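Local coordinates for protein antigen TpF1 (Treponema pallidum, PDB 2FJC) that binds ferric iron as a Dps-family mini-ferritin, probably oxidising iron, and may also play a structural role in the outer membrane, at residues 37-40 against 46-49; 67-70 against 75-78. All coordinates share one frame; numbering follows the deposited sequence.

Contact 1: residues 37-40 against 46-49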
loop_
_atom_site.group_PDB
_atom_site.type_symbol
_atom_site.label_atom_id
_atom_site.label_comp_id
_atom_site.label_asym_id
_atom_site.label_seq_id
_atom_site.Cartn_x
_atom_site.Cartn_y
_atom_site.Cartn_z
ATOM N N TRP B 37 -19.504 -19.005 15.881
ATOM C CA TRP B 37 -19.526 -20.371 15.385
ATOM C C TRP B 37 -20.894 -21.028 15.245
ATOM O O TRP B 37 -21.129 -21.779 14.297
ATOM C CB TRP B 37 -18.700 -21.273 16.292
ATOM C CG TRP B 37 -17.280 -20.904 16.404
ATOM C CD1 TRP B 37 -16.474 -20.433 15.415
ATOM C CD2 TRP B 37 -16.455 -21.040 17.568
ATOM N NE1 TRP B 37 -15.198 -20.265 15.888
ATOM C CE2 TRP B 37 -15.155 -20.631 17.207
ATOM C CE3 TRP B 37 -16.692 -21.471 18.878
ATOM C CZ2 TRP B 37 -14.086 -20.637 18.109
ATOM C CZ3 TRP B 37 -15.631 -21.481 19.776
ATOM C CH2 TRP B 37 -14.343 -21.066 19.386
ATOM N N HIS B 38 -21.796 -20.743 16.173
ATOM C CA HIS B 38 -23.076 -21.422 16.176
ATOM C C HIS B 38 -24.330 -20.740 15.685
ATOM O O HIS B 38 -25.402 -21.334 15.738
ATOM C CB HIS B 38 -23.295 -21.982 17.572
ATOM C CG HIS B 38 -22.135 -22.784 18.067
ATOM N ND1 HIS B 38 -21.458 -22.480 19.226
ATOM C CD2 HIS B 38 -21.515 -23.864 17.540
ATOM C CE1 HIS B 38 -20.468 -23.341 19.394
ATOM N NE2 HIS B 38 -20.482 -24.193 18.385
ATOM N N ILE B 39 -24.235 -19.506 15.218
ATOM C CA ILE B 39 -25.430 -18.865 14.700
ATOM C C ILE B 39 -25.757 -19.569 13.392
ATOM O O ILE B 39 -24.926 -20.273 12.828
ATOM C CB ILE B 39 -25.219 -17.375 14.367
ATOM C CG1 ILE B 39 -23.968 -17.215 13.492
ATOM C CG2 ILE B 39 -25.150 -16.560 15.645
ATOM C CD1 ILE B 39 -23.832 -15.839 12.866
ATOM N N TYR B 40 -26.981 -19.386 12.924
ATOM C CA TYR B 40 -27.421 -19.957 11.665
ATOM C C TYR B 40 -28.550 -19.072 11.187
ATOM O O TYR B 40 -29.201 -18.384 11.980
ATOM C CB TYR B 40 -27.913 -21.394 11.828
ATOM C CG TYR B 40 -29.166 -21.523 12.655
ATOM C CD1 TYR B 40 -29.100 -21.673 14.041
ATOM C CD2 TYR B 40 -30.423 -21.508 12.049
ATOM C CE1 TYR B 40 -30.252 -21.811 14.807
ATOM C CE2 TYR B 40 -31.578 -21.641 12.802
ATOM C CZ TYR B 40 -31.486 -21.792 14.183
ATOM O OH TYR B 40 -32.629 -21.919 14.934
ATOM N N GLN B 46 -22.787 -12.387 7.061
ATOM C CA GLN B 46 -22.655 -11.027 7.560
ATOM C C GLN B 46 -22.504 -10.982 9.075
ATOM O O GLN B 46 -21.638 -10.290 9.599
ATOM C CB GLN B 46 -23.859 -10.180 7.147
ATOM C CG GLN B 46 -23.932 -9.856 5.660
ATOM C CD GLN B 46 -24.099 -11.092 4.799
ATOM O OE1 GLN B 46 -23.194 -11.466 4.041
ATOM N NE2 GLN B 46 -25.256 -11.743 4.918
ATOM N N VAL B 47 -23.346 -11.720 9.781
ATOM C CA VAL B 47 -23.283 -11.730 11.228
ATOM C C VAL B 47 -22.034 -12.438 11.714
ATOM O O VAL B 47 -21.419 -12.022 12.685
ATOM C CB VAL B 47 -24.527 -12.394 11.816
ATOM C CG1 VAL B 47 -24.448 -12.389 13.327
ATOM C CG2 VAL B 47 -25.763 -11.647 11.352
ATOM N N HIS B 48 -21.666 -13.512 11.031
ATOM C CA HIS B 48 -20.467 -14.276 11.356
ATOM C C HIS B 48 -19.282 -13.298 11.365
ATOM O O HIS B 48 -18.462 -13.293 12.281
ATOM C CB HIS B 48 -20.255 -15.348 10.274
ATOM C CG HIS B 48 -19.049 -16.210 10.481
ATOM N ND1 HIS B 48 -18.978 -17.165 11.473
ATOM C CD2 HIS B 48 -17.883 -16.293 9.796
ATOM C CE1 HIS B 48 -17.821 -17.802 11.388
ATOM N NE2 HIS B 48 -17.137 -17.291 10.379
ATOM N N GLU B 49 -19.207 -12.465 10.338
ATOM C CA GLU B 49 -18.134 -11.488 10.217
ATOM C C GLU B 49 -18.259 -10.356 11.225
ATOM O O GLU B 49 -17.254 -9.898 11.772
ATOM C CB GLU B 49 -18.096 -10.923 8.795
ATOM C CG GLU B 49 -17.407 -11.858 7.798
ATOM C CD GLU B 49 -17.798 -11.586 6.349
ATOM O OE1 GLU B 49 -18.273 -10.467 6.048
ATOM O OE2 GLU B 49 -17.620 -12.496 5.506
#

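Contact 2: residues 67-70 against 75-78. With FE (Fe (III) ion), chain R.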
loop_
_atom_site.group_PDB
_atom_site.type_symbol
_atom_site.label_atom_id
_atom_site.label_comp_id
_atom_site.label_asym_id
_atom_site.label_seq_id
_atom_site.Cartn_x
_atom_site.Cartn_y
_atom_site.Cartn_z
ATOM N N GLU B 67 -3.377 -3.416 30.384
ATOM C CA GLU B 67 -2.121 -2.690 30.425
ATOM C C GLU B 67 -2.217 -1.425 31.254
ATOM O O GLU B 67 -1.232 -0.999 31.854
ATOM C CB GLU B 67 -1.663 -2.344 29.017
ATOM C CG GLU B 67 -0.428 -3.112 28.610
ATOM C CD GLU B 67 -0.581 -3.784 27.264
ATOM O OE1 GLU B 67 -0.987 -3.100 26.297
ATOM O OE2 GLU B 67 -0.290 -4.994 27.177
ATOM N N ARG B 68 -3.397 -0.813 31.277
ATOM C CA ARG B 68 -3.574 0.390 32.064
ATOM C C ARG B 68 -3.464 -0.015 33.527
ATOM O O ARG B 68 -2.871 0.683 34.348
ATOM C CB ARG B 68 -4.941 1.018 31.789
ATOM C CG ARG B 68 -5.210 2.277 32.604
ATOM C CD ARG B 68 -4.036 3.235 32.520
ATOM N NE ARG B 68 -4.240 4.434 33.331
ATOM C CZ ARG B 68 -3.267 5.279 33.653
ATOM N NH1 ARG B 68 -2.028 5.050 33.230
ATOM N NH2 ARG B 68 -3.526 6.340 34.404
ATOM N N LEU B 69 -4.038 -1.169 33.832
ATOM C CA LEU B 69 -4.009 -1.717 35.170
ATOM C C LEU B 69 -2.547 -1.922 35.584
ATOM O O LEU B 69 -2.152 -1.613 36.710
ATOM C CB LEU B 69 -4.759 -3.040 35.168
ATOM C CG LEU B 69 -5.186 -3.694 36.469
ATOM C CD1 LEU B 69 -5.926 -2.709 37.347
ATOM C CD2 LEU B 69 -6.088 -4.872 36.117
ATOM N N LEU B 70 -1.744 -2.439 34.665
ATOM C CA LEU B 70 -0.332 -2.664 34.947
ATOM C C LEU B 70 0.365 -1.337 35.234
ATOM O O LEU B 70 1.181 -1.234 36.146
ATOM C CB LEU B 70 0.346 -3.352 33.756
ATOM C CG LEU B 70 -0.147 -4.764 33.454
ATOM C CD1 LEU B 70 0.482 -5.292 32.177
ATOM C CD2 LEU B 70 0.191 -5.652 34.639
ATOM N N GLN B 75 -1.548 -5.834 39.122
ATOM C CA GLN B 75 -1.279 -6.941 38.219
ATOM C C GLN B 75 -2.640 -7.299 37.639
ATOM O O GLN B 75 -3.662 -7.204 38.323
ATOM C CB GLN B 75 -0.660 -8.125 38.962
ATOM C CG GLN B 75 0.524 -7.727 39.822
ATOM C CD GLN B 75 1.529 -8.840 39.990
ATOM O OE1 GLN B 75 2.359 -9.082 39.113
ATOM N NE2 GLN B 75 1.457 -9.533 41.117
ATOM N N ALA B 76 -2.661 -7.687 36.371
ATOM C CA ALA B 76 -3.922 -8.008 35.728
ATOM C C ALA B 76 -4.346 -9.451 35.918
ATOM O O ALA B 76 -3.509 -10.360 35.971
ATOM C CB ALA B 76 -3.838 -7.684 34.237
ATOM N N PRO B 77 -5.658 -9.677 36.066
ATOM C CA PRO B 77 -6.141 -11.048 36.234
ATOM C C PRO B 77 -5.783 -11.723 34.914
ATOM O O PRO B 77 -6.065 -11.189 33.844
ATOM C CB PRO B 77 -7.644 -10.867 36.437
ATOM C CG PRO B 77 -7.945 -9.584 35.734
ATOM C CD PRO B 77 -6.770 -8.714 36.101
ATOM N N ALA B 78 -5.134 -12.879 34.982
ATOM C CA ALA B 78 -4.708 -13.542 33.761
ATOM C C ALA B 78 -4.917 -15.045 33.726
ATOM O O ALA B 78 -3.975 -15.803 33.515
ATOM C CB ALA B 78 -3.248 -13.210 33.504
HETATM FE FE FE R . -0.301 -5.809 24.871
#

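Contact 1: residues 37-40 against 46-49
Ile39 and Val47 meet at the turn between the first two helices of the ferritin-like four-helix bundle. Helix 8-38 ends at His38, the chain reverses, and helix 44-71 runs back beside it. In the second segment Val47 comes first to the contact, and its side chain is directed at Ile39. Its CG1 lies 3.5 Å from Ile39 CD1, and the two side chains meet at an oblique angle. Ile39 gets there because CG1 sits between its backbone N and carbonyl carbon (chi1 50°) and the chain then runs on extended (chi2 168°). The terminal methyl is thus pushed forward to the helix surface. Ile39 CD1 is also 3.7 Å from Val47 CB. Ile99 of helix 99-127 touches both residues, so the pair belongs to the apolar interior of the bundle. His48 comes next and meets Ile39 mainly through its backbone. Its CB is 4.4 Å from Ile39 CD1. CG of His48 is anti to the backbone N (chi1 180°), and this carries the imidazole toward the indole of Trp37. The ring stacks with those of Phe44 and His36, and ND1 donates a hydrogen bond to His36 O. This restrains the ring's rotation; the side chain lies about 4 Å from a bound iron. Trp148 of a neighbouring subunit meets the same ring at a steep angle. At the contact itself, the Ile39 CD1 methyl also reaches the backbone of the helix, 3.7 Å from His48 N.

Contact 2: residues 67-70 against 75-78
Leu69 and Leu70 bring one methyl each against the extended backbone of Gln75 and Ala76. The site lies at the end of helix 44-71 of the ferritin-like bundle. Here the chain turns into the connection that carries the short helix 80-86 of Dps proteins. Leu69 points its side chain at the returning segment, with CG anti to the backbone N (chi1 -165°). Its CD2 rests 3.8 Å from Ala76 CA and 4.1 Å from Ala76 CB. Leu69 CD2 also touches Pro77 CD, 3.9 Å away, and the two side chains cross at about a right angle. Leu70 starts out differently, with CG beside the backbone N (chi1 -65°). Its CD2 then swings across to the chain, 3.9 Å from Ala76 N and 4.1 Å from Gln75 CA. Leu70 therefore packs on backbone, while Leu69 also meets the side chains of Ala76 and Pro77. The Gln75 side chain is directed away from the helix. The backbone N of Ala76 makes its hydrogen bond with His38 NE2 of a neighbouring subunit. Trp37 of that subunit packs on Leu70 and Ala76, so the subunit interface covers this turn. Leu18 and Cys15 of helix 8-38 also pack on Leu69.

Glu67 leaves the helix in another direction, away from residues 75-78, and binds a ferric ion. Asp63 of the same chain and His36 of the neighbouring subunit supply the other two protein ligands. This is the intersubunit iron site characteristic of Dps proteins. The Glu67 chain bends at chi2 (130°), which turns the carboxylate to the metal. It binds mainly through one oxygen: Glu67 OE2 is 2.5 Å from the iron and Glu67 OE1 3.1 Å.

Both contacts are largely buried and both use helix 44-71, at its two ends. Their nearest atoms are about 18 Å apart, on opposite sides of the chain's centre. Contact 1 is mainly side chain on side chain, inside the bundle. Contact 2 sets leucine methyls largely against extended backbone, and Gln75 gives it an exposed margin. Each lies beside an iron site. Contact 2 supplies the acidic ligand Glu67 directly, whereas contact 1 places His48 near the metal. In the assembly the two ends of different copies come together at the same subunit interface.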